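Local atomic coordinates of papain-like protease (Human betacoronavirus 2c EMC/2012, PDB entry 4RNA), a protein that probably cleaves the coronavirus replicase polyprotein as a papain-like cysteine protease and, as in related enzymes, removes ubiquitin and ubiquitin-like modifiers from host proteins. Residues I6-V12 against N52-L58; N23-R29 against I42-D48; Y57-L62 against L82-Y86; K102-L106 against M120-L124. All coordinates share one frame; numbering follows the deposited sequence.

Interaction 1: residues I6-V12 against N52-L58; sequences IEVLVTV and NGHSLYL
The parallel pairing of strands 5-11 and 55-58 is the central strand pair of a ubiquitin-like beta-grasp domain at the N terminus of the protease. Leu9, Val10 and Thr11 pair with Ser55, Leu56 and Tyr57, and the two short strand axes cross at 43°. Leu9 N donates to His54 O (2.8 Å) and Thr11 N to Leu56 O (2.8 Å), while Leu9 O and Thr11 O accept from Leu56 N and Leu58 N, so the odd-numbered residues of the first strand carry the ladder. Before the strand proper, the Asn52 side chain stands in for a backbone group: with CG anti to its N (chi1 -180°), OD1 takes Glu7 N in its amide plane at 2.9 Å. On one face of the sheet the Thr11 methyl CG2 sits 3.5 Å above the Tyr57 ring plane, a CH-pi contact; its other branch, OG1, turns to Asn16 O and the amides of Asp13 and Gly14. On the opposite face Val10 CG1 packs on Leu58 CB (3.7 Å), and Leu56 CD1 lies against both methyls of Val8 at 4.1 Å. Strand 18-23 flanks 5-11 on its far edge and 35-37 flanks 55-58, whereas Glu66 of helix 64-74 touches Val10, Val12 and Leu58.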
loop_
_atom_site.group_PDB
_atom_site.type_symbol
_atom_site.label_atom_id
_atom_site.label_comp_id
_atom_site.label_asym_id
_atom_site.label_seq_id
_atom_site.Cartn_x
_atom_site.Cartn_y
_atom_site.Cartn_z
ATOM N N ILE A 6 9.882 9.161 36.817
ATOM C CA ILE A 6 10.684 8.069 36.277
ATOM C C ILE A 6 11.497 8.468 35.045
ATOM O O ILE A 6 11.201 9.461 34.374
ATOM C CB ILE A 6 9.863 6.812 35.983
ATOM C CG1 ILE A 6 8.906 7.046 34.799
ATOM C CG2 ILE A 6 9.158 6.355 37.247
ATOM C CD1 ILE A 6 8.233 5.790 34.330
ATOM N N GLU A 7 12.523 7.675 34.763
ATOM C CA GLU A 7 13.312 7.802 33.531
ATOM C C GLU A 7 13.016 6.560 32.686
ATOM O O GLU A 7 12.937 5.418 33.215
ATOM C CB GLU A 7 14.787 7.915 33.839
ATOM C CG GLU A 7 15.201 9.330 34.207
ATOM C CD GLU A 7 16.716 9.589 34.123
ATOM O OE1 GLU A 7 17.491 8.607 34.111
ATOM O OE2 GLU A 7 17.155 10.775 34.060
ATOM N N VAL A 8 12.767 6.781 31.394
ATOM C CA VAL A 8 12.541 5.657 30.462
ATOM C C VAL A 8 13.450 5.892 29.286
ATOM O O VAL A 8 13.808 7.042 29.008
ATOM C CB VAL A 8 11.099 5.609 29.928
ATOM C CG1 VAL A 8 10.130 5.121 31.015
ATOM C CG2 VAL A 8 10.682 6.955 29.347
ATOM N N LEU A 9 13.749 4.807 28.571
ATOM C CA LEU A 9 14.574 4.929 27.356
ATOM C C LEU A 9 13.594 4.742 26.185
ATOM O O LEU A 9 12.843 3.748 26.093
ATOM C CB LEU A 9 15.660 3.834 27.297
ATOM C CG LEU A 9 16.781 3.921 28.376
ATOM C CD1 LEU A 9 17.719 2.716 28.291
ATOM C CD2 LEU A 9 17.580 5.194 28.300
ATOM N N VAL A 10 13.592 5.711 25.321
ATOM C CA VAL A 10 12.670 5.734 24.212
ATOM C C VAL A 10 13.384 5.413 22.913
ATOM O O VAL A 10 14.410 6.057 22.568
ATOM C CB VAL A 10 11.929 7.101 24.208
ATOM C CG1 VAL A 10 11.015 7.189 23.004
ATOM C CG2 VAL A 10 11.020 7.165 25.497
ATOM N N THR A 11 12.824 4.501 22.125
ATOM C CA THR A 11 13.483 4.197 20.833
ATOM C C THR A 11 12.415 3.982 19.738
ATOM O O THR A 11 11.258 3.643 20.026
ATOM C CB THR A 11 14.408 2.934 20.994
ATOM O OG1 THR A 11 15.101 2.616 19.798
ATOM C CG2 THR A 11 13.472 1.644 21.290
ATOM N N VAL A 12 12.795 4.187 18.500
ATOM C CA VAL A 12 12.012 3.698 17.348
ATOM C C VAL A 12 12.696 2.554 16.592
ATOM O O VAL A 12 12.112 1.928 15.667
ATOM C CB VAL A 12 11.655 4.807 16.341
ATOM C CG1 VAL A 12 10.965 5.979 16.996
ATOM C CG2 VAL A 12 12.900 5.291 15.521
ATOM N N ASN A 52 10.335 2.282 35.507
ATOM C CA ASN A 52 11.566 3.129 35.580
ATOM C C ASN A 52 12.797 2.405 35.034
ATOM O O ASN A 52 13.003 1.223 35.287
ATOM C CB ASN A 52 11.801 3.575 37.024
ATOM C CG ASN A 52 13.027 4.450 37.181
ATOM O OD1 ASN A 52 13.086 5.581 36.682
ATOM N ND2 ASN A 52 14.012 3.942 37.936
ATOM N N GLY A 53 13.615 3.085 34.226
ATOM C CA GLY A 53 14.723 2.395 33.593
ATOM C C GLY A 53 14.438 1.470 32.419
ATOM O O GLY A 53 15.376 0.990 31.786
ATOM N N HIS A 54 13.165 1.207 32.118
ATOM C CA HIS A 54 12.773 0.381 30.944
ATOM C C HIS A 54 12.777 1.134 29.627
ATOM O O HIS A 54 12.753 2.388 29.587
ATOM C CB HIS A 54 11.410 -0.246 31.160
ATOM C CG HIS A 54 11.434 -1.406 32.101
ATOM N ND1 HIS A 54 11.502 -2.689 31.671
ATOM C CD2 HIS A 54 11.433 -1.453 33.492
ATOM C CE1 HIS A 54 11.509 -3.517 32.737
ATOM N NE2 HIS A 54 11.472 -2.761 33.852
ATOM N N SER A 55 12.830 0.349 28.550
ATOM C CA SER A 55 12.790 0.814 27.149
ATOM C C SER A 55 11.381 0.899 26.599
ATOM O O SER A 55 10.645 -0.053 26.730
ATOM C CB SER A 55 13.568 -0.151 26.255
ATOM O OG SER A 55 14.912 0.253 26.298
ATOM N N LEU A 56 11.031 2.019 25.949
ATOM C CA LEU A 56 9.711 2.158 25.318
ATOM C C LEU A 56 9.829 2.347 23.835
ATOM O O LEU A 56 10.738 3.063 23.341
ATOM C CB LEU A 56 8.914 3.334 25.906
ATOM C CG LEU A 56 8.502 3.253 27.366
ATOM C CD1 LEU A 56 7.804 4.590 27.674
ATOM C CD2 LEU A 56 7.582 2.031 27.652
ATOM N N TYR A 57 8.884 1.731 23.116
ATOM C CA TYR A 57 8.855 1.872 21.654
ATOM C C TYR A 57 7.935 2.995 21.247
ATOM O O TYR A 57 6.783 2.915 21.419
ATOM C CB TYR A 57 8.456 0.542 20.998
ATOM C CG TYR A 57 9.680 -0.214 20.751
ATOM C CD1 TYR A 57 10.220 -1.032 21.740
ATOM C CD2 TYR A 57 10.376 -0.043 19.542
ATOM C CE1 TYR A 57 11.428 -1.693 21.518
ATOM C CE2 TYR A 57 11.553 -0.730 19.297
ATOM C CZ TYR A 57 12.081 -1.515 20.297
ATOM O OH TYR A 57 13.254 -2.168 20.008
ATOM N N LEU A 58 8.453 4.100 20.750
ATOM C CA LEU A 58 7.580 5.258 20.418
ATOM C C LEU A 58 7.014 5.109 18.979
ATOM O O LEU A 58 7.742 4.692 18.060
ATOM C CB LEU A 58 8.376 6.577 20.511
ATOM C CG LEU A 58 7.586 7.890 20.266
ATOM C CD1 LEU A 58 6.431 8.174 21.292
ATOM C CD2 LEU A 58 8.596 9.019 20.330
#

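Interaction 2: residues N23-R29 against I42-D48; sequences NNKNTYR and ISDTIPD
Tyr28 lies with its ring clamped between a proline and an isoleucine, in a contact built from loops and the first turn of a short helix. Pro47 CG stands 3.7 Å above the centre of one ring face, and Ile42 CD1 approaches the other face, 4.1 Å from the centroid. Thr45 OG1 lies at the ring edge, in plane. The phenol oxygen is bonded beyond the contact by Gln51. At the other end Arg29 reaches Asp44 side-on: NE binds OD1 at 2.9 Å and NH2 binds OD2 at 2.8 Å, both on the syn side, with guanidinium and carboxylate planes 19° apart. Two bonds fix the rotation of the guanidinium, and the bend at its chi3 (-52°) turns NE and NH2 onto the carboxylate. Its NH1 continues to Thr251 O of the second subunit. A water joins Asp44 OD1 (3.0 Å) to Thr27 OG1 (2.8 Å). The backbones are tied as well: Tyr28 N donates to Thr45 O and Arg29 N to Ser43 O (2.8 Å). Ile42 O accepts both Thr45 N and Thr45 OG1, bracing the type I turn from Ile42 to Thr45. Thr27 is the N-cap of helix 28-31, and this capped helix, held against the irregular 42-48 loop, covers part of the sheet of the ubiquitin-like domain.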
loop_
_atom_site.group_PDB
_atom_site.type_symbol
_atom_site.label_atom_id
_atom_site.label_comp_id
_atom_site.label_asym_id
_atom_site.label_seq_id
_atom_site.Cartn_x
_atom_site.Cartn_y
_atom_site.Cartn_z
ATOM N N ASN A 23 6.299 11.914 34.695
ATOM C CA ASN A 23 5.638 11.921 36.041
ATOM C C ASN A 23 4.607 10.861 36.043
ATOM O O ASN A 23 4.319 10.299 34.980
ATOM C CB ASN A 23 4.951 13.249 36.376
ATOM C CG ASN A 23 3.807 13.606 35.427
ATOM O OD1 ASN A 23 2.795 12.903 35.311
ATOM N ND2 ASN A 23 3.950 14.689 34.773
ATOM N N ASN A 24 4.026 10.624 37.211
ATOM C CA ASN A 24 2.938 9.666 37.313
ATOM C C ASN A 24 1.579 10.353 37.417
ATOM O O ASN A 24 0.641 9.770 37.934
ATOM C CB ASN A 24 3.175 8.624 38.427
ATOM C CG ASN A 24 3.020 9.196 39.838
ATOM O OD1 ASN A 24 3.011 10.413 40.037
ATOM N ND2 ASN A 24 2.916 8.301 40.834
ATOM N N LYS A 25 1.490 11.591 36.932
ATOM C CA LYS A 25 0.213 12.342 36.897
ATOM C C LYS A 25 -0.531 12.059 35.562
ATOM O O LYS A 25 -1.613 11.463 35.558
ATOM C CB LYS A 25 0.406 13.882 37.055
ATOM C CG LYS A 25 1.468 14.381 38.040
ATOM C CD LYS A 25 1.338 15.878 38.380
ATOM C CE LYS A 25 2.676 16.588 38.622
ATOM N NZ LYS A 25 3.843 15.732 39.010
ATOM N N ASN A 26 0.070 12.477 34.445
ATOM C CA ASN A 26 -0.530 12.374 33.109
ATOM C C ASN A 26 -0.276 11.017 32.426
ATOM O O ASN A 26 0.612 10.257 32.817
ATOM C CB ASN A 26 0.042 13.458 32.218
ATOM C CG ASN A 26 -0.126 14.839 32.792
ATOM O OD1 ASN A 26 -0.604 15.740 32.106
ATOM N ND2 ASN A 26 0.285 15.025 34.039
ATOM N N THR A 27 -1.025 10.731 31.375
ATOM C CA THR A 27 -0.737 9.533 30.561
ATOM C C THR A 27 0.556 9.650 29.774
ATOM O O THR A 27 1.071 10.765 29.533
ATOM C CB THR A 27 -1.808 9.330 29.505
ATOM O OG1 THR A 27 -1.916 10.538 28.753
ATOM C CG2 THR A 27 -3.114 8.932 30.194
ATOM N N TYR A 28 1.039 8.485 29.326
ATOM C CA TYR A 28 2.146 8.443 28.342
ATOM C C TYR A 28 1.823 9.275 27.106
ATOM O O TYR A 28 2.621 10.120 26.634
ATOM C CB TYR A 28 2.345 7.008 27.928
ATOM C CG TYR A 28 3.193 6.234 28.869
ATOM C CD1 TYR A 28 4.572 6.429 28.895
ATOM C CD2 TYR A 28 2.629 5.272 29.741
ATOM C CE1 TYR A 28 5.390 5.691 29.742
ATOM C CE2 TYR A 28 3.440 4.533 30.602
ATOM C CZ TYR A 28 4.812 4.767 30.598
ATOM O OH TYR A 28 5.651 4.094 31.440
ATOM N N ARG A 29 0.595 9.077 26.599
ATOM C CA ARG A 29 0.146 9.876 25.458
ATOM C C ARG A 29 0.307 11.381 25.673
ATOM O O ARG A 29 0.947 12.080 24.849
ATOM C CB ARG A 29 -1.295 9.540 25.084
ATOM C CG ARG A 29 -1.719 10.371 23.850
ATOM C CD ARG A 29 -3.229 10.484 23.634
ATOM N NE ARG A 29 -3.861 9.189 23.628
ATOM C CZ ARG A 29 -4.295 8.586 22.524
ATOM N NH1 ARG A 29 -4.154 9.178 21.325
ATOM N NH2 ARG A 29 -4.926 7.412 22.631
ATOM N N ILE A 42 0.471 1.136 25.424
ATOM C CA ILE A 42 0.212 1.630 26.784
ATOM C C ILE A 42 -0.028 3.134 26.873
ATOM O O ILE A 42 0.009 3.727 27.965
ATOM C CB ILE A 42 1.307 1.105 27.766
ATOM C CG1 ILE A 42 2.686 1.649 27.351
ATOM C CG2 ILE A 42 1.359 -0.412 27.733
ATOM C CD1 ILE A 42 3.763 1.632 28.439
ATOM N N SER A 43 -0.288 3.778 25.725
ATOM C CA SER A 43 -0.383 5.256 25.614
ATOM C C SER A 43 -1.325 5.875 26.647
ATOM O O SER A 43 -1.064 6.931 27.157
ATOM C CB SER A 43 -0.871 5.735 24.226
ATOM O OG SER A 43 -0.081 5.158 23.178
ATOM N N ASP A 44 -2.435 5.202 26.881
ATOM C CA ASP A 44 -3.503 5.751 27.707
ATOM C C ASP A 44 -3.465 5.255 29.155
ATOM O O ASP A 44 -4.466 5.352 29.877
ATOM C CB ASP A 44 -4.867 5.498 27.031
ATOM C CG ASP A 44 -5.086 6.423 25.836
ATOM O OD1 ASP A 44 -4.722 7.639 25.861
ATOM O OD2 ASP A 44 -5.626 5.928 24.845
ATOM N N THR A 45 -2.305 4.732 29.559
ATOM C CA THR A 45 -2.008 4.398 30.939
ATOM C C THR A 45 -1.124 5.462 31.547
ATOM O O THR A 45 -0.522 6.314 30.832
ATOM C CB THR A 45 -1.398 2.991 31.086
ATOM O OG1 THR A 45 -0.046 2.997 30.610
ATOM C CG2 THR A 45 -2.235 1.950 30.312
ATOM N N ILE A 46 -1.076 5.459 32.883
ATOM C CA ILE A 46 -0.232 6.430 33.610
ATOM C C ILE A 46 1.090 5.763 33.949
ATOM O O ILE A 46 1.110 4.635 34.491
ATOM C CB ILE A 46 -0.892 6.897 34.954
ATOM C CG1 ILE A 46 -2.321 7.444 34.737
ATOM C CG2 ILE A 46 0.002 7.934 35.636
ATOM C CD1 ILE A 46 -2.366 8.797 34.066
ATOM N N PRO A 47 2.210 6.440 33.668
ATOM C CA PRO A 47 3.503 5.771 33.977
ATOM C C PRO A 47 3.661 5.412 35.460
ATOM O O PRO A 47 3.218 6.171 36.367
ATOM C CB PRO A 47 4.557 6.850 33.626
ATOM C CG PRO A 47 3.845 7.774 32.698
ATOM C CD PRO A 47 2.405 7.803 33.176
ATOM N N ASP A 48 4.330 4.292 35.672
ATOM C CA ASP A 48 4.403 3.605 36.946
ATOM C C ASP A 48 5.880 3.457 37.405
ATOM O O ASP A 48 6.789 3.339 36.547
ATOM C CB ASP A 48 3.766 2.235 36.738
ATOM C CG ASP A 48 3.605 1.483 38.000
ATOM O OD1 ASP A 48 2.533 1.632 38.623
ATOM O OD2 ASP A 48 4.542 0.740 38.371
HETATM O O HOH W 1 -4.284 10.283 27.259
#

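Interaction 3: residues Y57-L62 against L82-Y86; sequences YLADNL and LHRFY. With PO4 (phosphate ion), chain F.
Tyr86 offers its ring face to the edge of Tyr57 in an offset edge-to-face pair, the planes at 79° and the centroids 5.6 Å apart. Tyr57 CD2 does the touching, 3.8 Å from Tyr86 CZ. With CG beside the backbone N (chi1 -66°), the Tyr86 ring swings over to the strand end: its OH donates to Leu58 O at 3.2 Å, from above the carbonyl plane, 47° out of it. Beside this bond the Ala59 methyl is wedged against the helix, with CB 4.0 Å from both Leu82 CB and Tyr86 CE2. The contact thus lies where strand 55-58 of the ubiquitin-like domain runs out and meets helix 81-92, at the junction with the catalytic part of the enzyme. A water sits in the same seam, 2.9 Å from Ala59 O, and accepts from His83 N (2.9 Å), an amide in the first turn of the helix. Farther along, Leu62 packs its CD1 methyl loosely on Leu82 CD1, and Leu62 N approaches O3 of a phosphate ion, probably from the crystallisation liquor, whose position is doubtful. Phe36 stacks edge-to-face with Tyr86, and Thr251 of the second subunit packs on His83.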
loop_
_atom_site.group_PDB
_atom_site.type_symbol
_atom_site.label_atom_id
_atom_site.label_comp_id
_atom_site.label_asym_id
_atom_site.label_seq_id
_atom_site.Cartn_x
_atom_site.Cartn_y
_atom_site.Cartn_z
ATOM N N TYR A 57 8.884 1.731 23.116
ATOM C CA TYR A 57 8.855 1.872 21.654
ATOM C C TYR A 57 7.935 2.995 21.247
ATOM O O TYR A 57 6.783 2.915 21.419
ATOM C CB TYR A 57 8.456 0.542 20.998
ATOM C CG TYR A 57 9.680 -0.214 20.751
ATOM C CD1 TYR A 57 10.220 -1.032 21.740
ATOM C CD2 TYR A 57 10.376 -0.043 19.542
ATOM C CE1 TYR A 57 11.428 -1.693 21.518
ATOM C CE2 TYR A 57 11.553 -0.730 19.297
ATOM C CZ TYR A 57 12.081 -1.515 20.297
ATOM O OH TYR A 57 13.254 -2.168 20.008
ATOM N N LEU A 58 8.453 4.100 20.750
ATOM C CA LEU A 58 7.580 5.258 20.418
ATOM C C LEU A 58 7.014 5.109 18.979
ATOM O O LEU A 58 7.742 4.692 18.060
ATOM C CB LEU A 58 8.376 6.577 20.511
ATOM C CG LEU A 58 7.586 7.890 20.266
ATOM C CD1 LEU A 58 6.431 8.174 21.292
ATOM C CD2 LEU A 58 8.596 9.019 20.330
ATOM N N ALA A 59 5.724 5.404 18.765
ATOM C CA ALA A 59 5.095 5.209 17.412
ATOM C C ALA A 59 4.798 6.578 16.738
ATOM O O ALA A 59 4.535 6.613 15.551
ATOM C CB ALA A 59 3.830 4.337 17.466
ATOM N N ASP A 60 4.831 7.705 17.473
ATOM C CA ASP A 60 4.494 9.028 16.848
ATOM C C ASP A 60 5.010 10.087 17.732
ATOM O O ASP A 60 5.558 9.783 18.773
ATOM C CB ASP A 60 2.979 9.224 16.477
ATOM C CG ASP A 60 2.019 9.148 17.718
ATOM O OD1 ASP A 60 2.464 9.448 18.871
ATOM O OD2 ASP A 60 0.806 8.801 17.523
ATOM N N ASN A 61 4.993 11.335 17.258
ATOM C CA ASN A 61 5.708 12.395 17.949
ATOM C C ASN A 61 7.204 12.338 18.031
ATOM O O ASN A 61 7.721 12.693 19.079
ATOM C CB ASN A 61 5.266 12.485 19.394
ATOM C CG ASN A 61 4.078 13.261 19.498
ATOM O OD1 ASN A 61 3.053 12.734 19.935
ATOM N ND2 ASN A 61 4.126 14.485 18.963
ATOM N N LEU A 62 7.896 12.034 16.920
ATOM C CA LEU A 62 9.234 11.583 17.018
ATOM C C LEU A 62 10.007 12.893 16.850
ATOM O O LEU A 62 9.512 13.819 16.173
ATOM C CB LEU A 62 9.588 10.654 15.812
ATOM C CG LEU A 62 8.843 9.371 15.392
ATOM C CD1 LEU A 62 9.698 8.535 14.426
ATOM C CD2 LEU A 62 8.196 8.517 16.496
ATOM N N LEU A 82 4.654 2.829 12.024
ATOM C CA LEU A 82 5.097 2.179 13.286
ATOM C C LEU A 82 3.929 1.607 14.024
ATOM O O LEU A 82 4.062 0.464 14.545
ATOM C CB LEU A 82 5.802 3.084 14.256
ATOM C CG LEU A 82 7.208 3.444 13.760
ATOM C CD1 LEU A 82 7.974 4.609 14.488
ATOM C CD2 LEU A 82 8.074 2.169 13.618
ATOM N N HIS A 83 2.874 2.412 14.149
ATOM C CA HIS A 83 1.703 1.837 14.905
ATOM C C HIS A 83 1.279 0.558 14.267
ATOM O O HIS A 83 0.815 -0.431 14.964
ATOM C CB HIS A 83 0.508 2.792 15.003
ATOM C CG HIS A 83 -0.608 2.230 15.919
ATOM N ND1 HIS A 83 -1.659 1.515 15.438
ATOM C CD2 HIS A 83 -0.751 2.246 17.317
ATOM C CE1 HIS A 83 -2.447 1.099 16.477
ATOM N NE2 HIS A 83 -1.889 1.547 17.623
ATOM N N ARG A 84 1.165 0.577 12.955
ATOM C CA ARG A 84 0.699 -0.682 12.267
ATOM C C ARG A 84 1.654 -1.879 12.402
ATOM O O ARG A 84 1.251 -2.963 12.729
ATOM C CB ARG A 84 0.320 -0.425 10.799
ATOM C CG ARG A 84 -0.900 0.520 10.642
ATOM C CD ARG A 84 -1.268 0.813 9.160
ATOM N NE ARG A 84 -0.144 1.429 8.385
ATOM C CZ ARG A 84 0.611 0.790 7.506
ATOM N NH1 ARG A 84 0.491 -0.531 7.299
ATOM N NH2 ARG A 84 1.606 1.460 6.891
ATOM N N PHE A 85 2.944 -1.648 12.230
ATOM C CA PHE A 85 3.935 -2.687 12.409
ATOM C C PHE A 85 3.947 -3.239 13.848
ATOM O O PHE A 85 3.927 -4.472 14.042
ATOM C CB PHE A 85 5.360 -2.118 11.994
ATOM C CG PHE A 85 6.475 -3.055 12.362
ATOM C CD1 PHE A 85 6.426 -4.392 11.938
ATOM C CD2 PHE A 85 7.575 -2.608 13.102
ATOM C CE1 PHE A 85 7.433 -5.271 12.279
ATOM C CE2 PHE A 85 8.620 -3.487 13.437
ATOM C CZ PHE A 85 8.540 -4.820 13.015
ATOM N N TYR A 86 3.816 -2.352 14.861
ATOM C CA TYR A 86 3.965 -2.837 16.185
ATOM C C TYR A 86 2.725 -3.632 16.470
ATOM O O TYR A 86 2.894 -4.678 17.051
ATOM C CB TYR A 86 4.049 -1.750 17.283
ATOM C CG TYR A 86 5.303 -0.831 17.228
ATOM C CD1 TYR A 86 6.502 -1.279 16.660
ATOM C CD2 TYR A 86 5.269 0.428 17.808
ATOM C CE1 TYR A 86 7.625 -0.438 16.615
ATOM C CE2 TYR A 86 6.402 1.275 17.770
ATOM C CZ TYR A 86 7.556 0.813 17.177
ATOM O OH TYR A 86 8.638 1.717 17.144
HETATM P P PO4 F . 5.750 12.471 13.758
HETATM O O1 PO4 F . 5.976 13.944 14.044
HETATM O O2 PO4 F . 6.856 11.952 12.867
HETATM O O3 PO4 F . 5.807 11.624 14.996
HETATM O O4 PO4 F . 4.392 12.348 13.089
HETATM O O HOH W 2 3.128 5.191 13.472
#

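Interaction 4: residues K102-L106 against M120-L124; sequences KVRSL and MTLDL
Bends at the third side-chain torsion bring Met120 and Arg104 into contact with the facing segment: chi3 of 73° folds the Met120 methyl onto Val103, and chi3 of -57° turns the Arg104 guanidinium toward Asp123. The setting is the papain-like fold, in which helix 115-122 begins just after Cys113, which carries an S-mercapto modification in this crystal, and packs against the segment that leads into the short hairpin strand 105-106. Met120 runs along the backbone of that segment. Met120 CG lies 3.5 Å from Arg104 O, Met120 SD 3.5 Å from Ser105 OG, and Met120 CE 3.5 Å from Val103 CG1, the Val103 branch lying across the methionine at about a right angle. Arg104 and Asp123 form a salt bridge in one of the two conformers of the arginine, so its permanence is doubtful. In that conformer Arg104 NH2 alone faces the carboxylate, 3.0 Å from both Asp123 OD1 and OD2, and the planes stand 75° apart, unlike the flat two-point grip of a bidentate pair. The carboxylate has other partners: Asp123 OD1 accepts from His142 NE2 in helix 133-143, while a water donates to Asp123 OD2 (3.0 Å) and to Arg104 O (2.6 Å), linking charge and backbone. Arg104 also packs on His142 and Lys143, and Met120 on His283 of strand 280-287. Ser105 OG is itself hydrogen-bonded to Asn116 OD1 in the same helix that carries Met120.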
loop_
_atom_site.group_PDB
_atom_site.type_symbol
_atom_site.label_atom_id
_atom_site.label_comp_id
_atom_site.label_asym_id
_atom_site.label_seq_id
_atom_site.Cartn_x
_atom_site.Cartn_y
_atom_site.Cartn_z
ATOM N N LYS A 102 11.683 -30.240 5.853
ATOM C CA LYS A 102 12.523 -29.020 5.775
ATOM C C LYS A 102 11.857 -27.867 4.977
ATOM O O LYS A 102 12.435 -26.825 4.769
ATOM C CB LYS A 102 13.943 -29.319 5.337
ATOM C CG LYS A 102 14.691 -30.178 6.372
ATOM C CD LYS A 102 16.203 -30.036 6.276
ATOM C CE LYS A 102 16.925 -31.053 7.169
ATOM N NZ LYS A 102 16.489 -30.935 8.600
ATOM N N VAL A 103 10.606 -28.021 4.591
ATOM C CA VAL A 103 9.980 -26.931 3.903
ATOM C C VAL A 103 9.068 -26.231 4.896
ATOM O O VAL A 103 8.147 -26.891 5.402
ATOM C CB VAL A 103 9.206 -27.445 2.643
ATOM C CG1 VAL A 103 8.287 -26.350 2.100
ATOM C CG2 VAL A 103 10.190 -27.997 1.571
ATOM N N ARG A 104 9.279 -24.918 5.092
ATOM C CA ARG A 104 8.495 -24.025 5.997
ATOM C C ARG A 104 7.213 -23.523 5.362
ATOM O O ARG A 104 7.238 -22.922 4.266
ATOM C CB ARG A 104 9.265 -22.744 6.383
ATOM C CG ARG A 104 10.434 -22.892 7.334
ATOM C CD ARG A 104 11.012 -21.533 7.742
ATOM N NE ARG A 104 11.431 -20.715 6.599
ATOM C CZ ARG A 104 12.517 -20.929 5.870
ATOM N NH1 ARG A 104 13.334 -21.945 6.137
ATOM N NH2 ARG A 104 12.795 -20.115 4.872
ATOM N N SER A 105 6.090 -23.719 6.048
ATOM C CA SER A 105 4.811 -23.229 5.561
ATOM C C SER A 105 4.050 -22.573 6.745
ATOM O O SER A 105 4.187 -22.997 7.888
ATOM C CB SER A 105 4.001 -24.422 5.091
ATOM O OG SER A 105 2.881 -24.005 4.373
ATOM N N LEU A 106 3.215 -21.592 6.443
ATOM C CA LEU A 106 2.463 -20.812 7.436
ATOM C C LEU A 106 1.095 -21.478 7.622
ATOM O O LEU A 106 0.389 -21.675 6.661
ATOM C CB LEU A 106 2.267 -19.407 6.884
ATOM C CG LEU A 106 1.398 -18.506 7.746
ATOM C CD1 LEU A 106 1.953 -18.435 9.150
ATOM C CD2 LEU A 106 1.184 -17.133 7.081
ATOM N N MET A 120 6.524 -18.637 0.950
ATOM C CA MET A 120 7.072 -19.861 0.299
ATOM C C MET A 120 7.649 -19.598 -1.062
ATOM O O MET A 120 8.562 -20.301 -1.424
ATOM C CB MET A 120 5.970 -20.924 0.157
ATOM C CG MET A 120 5.582 -21.383 1.535
ATOM S SD MET A 120 4.567 -22.893 1.518
ATOM C CE MET A 120 5.852 -24.054 1.072
ATOM N N THR A 121 7.146 -18.566 -1.775
ATOM C CA THR A 121 7.700 -18.205 -3.062
ATOM C C THR A 121 9.013 -17.445 -2.812
ATOM O O THR A 121 10.065 -17.761 -3.464
ATOM C CB THR A 121 6.744 -17.321 -3.894
ATOM O OG1 THR A 121 5.567 -18.025 -4.202
ATOM C CG2 THR A 121 7.405 -16.890 -5.259
ATOM N N LEU A 122 9.000 -16.485 -1.867
ATOM C CA LEU A 122 10.262 -15.692 -1.611
ATOM C C LEU A 122 11.356 -16.604 -1.088
ATOM O O LEU A 122 12.520 -16.409 -1.320
ATOM C CB LEU A 122 10.045 -14.582 -0.521
ATOM C CG LEU A 122 9.119 -13.410 -0.902
ATOM C CD1 LEU A 122 8.810 -12.629 0.391
ATOM C CD2 LEU A 122 9.866 -12.558 -1.972
ATOM N N ASP A 123 10.992 -17.623 -0.332
ATOM C CA ASP A 123 11.964 -18.599 0.153
ATOM C C ASP A 123 12.760 -19.364 -0.947
ATOM O O ASP A 123 13.807 -19.948 -0.629
ATOM C CB ASP A 123 11.294 -19.620 1.099
ATOM C CG ASP A 123 11.091 -19.060 2.554
ATOM O OD1 ASP A 123 11.736 -18.055 2.909
ATOM O OD2 ASP A 123 10.272 -19.674 3.325
ATOM N N LEU A 124 12.299 -19.344 -2.213
ATOM C CA LEU A 124 12.956 -20.097 -3.265
ATOM C C LEU A 124 13.910 -19.169 -3.973
ATOM O O LEU A 124 14.634 -19.620 -4.825
ATOM C CB LEU A 124 11.961 -20.637 -4.287
ATOM C CG LEU A 124 11.080 -21.724 -3.603
ATOM C CD1 LEU A 124 9.963 -22.226 -4.541
ATOM C CD2 LEU A 124 11.977 -22.858 -3.135
HETATM O O HOH W 3 9.115 -22.286 2.512
#

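From the N terminus, interaction 1 pairs the first strand with 52-58 and closes a loop that contains interaction 2, where 23-29 meets 42-48; the two touch where Leu56 packs on Tyr28 and Ile42, and Ile6 on Pro47. Interaction 3 starts again from Tyr57 and Leu58, which it shares with interaction 1, and joins the end of that strand to helix 81-92, where the ubiquitin-like domain meets the rest of the enzyme. Interaction 4 follows in series, its centre about 30 Å from that of interaction 3, and closes a loop of 13 residues, between 102-106 and 120-124, that takes in the first part of helix 115-122 in the protease body.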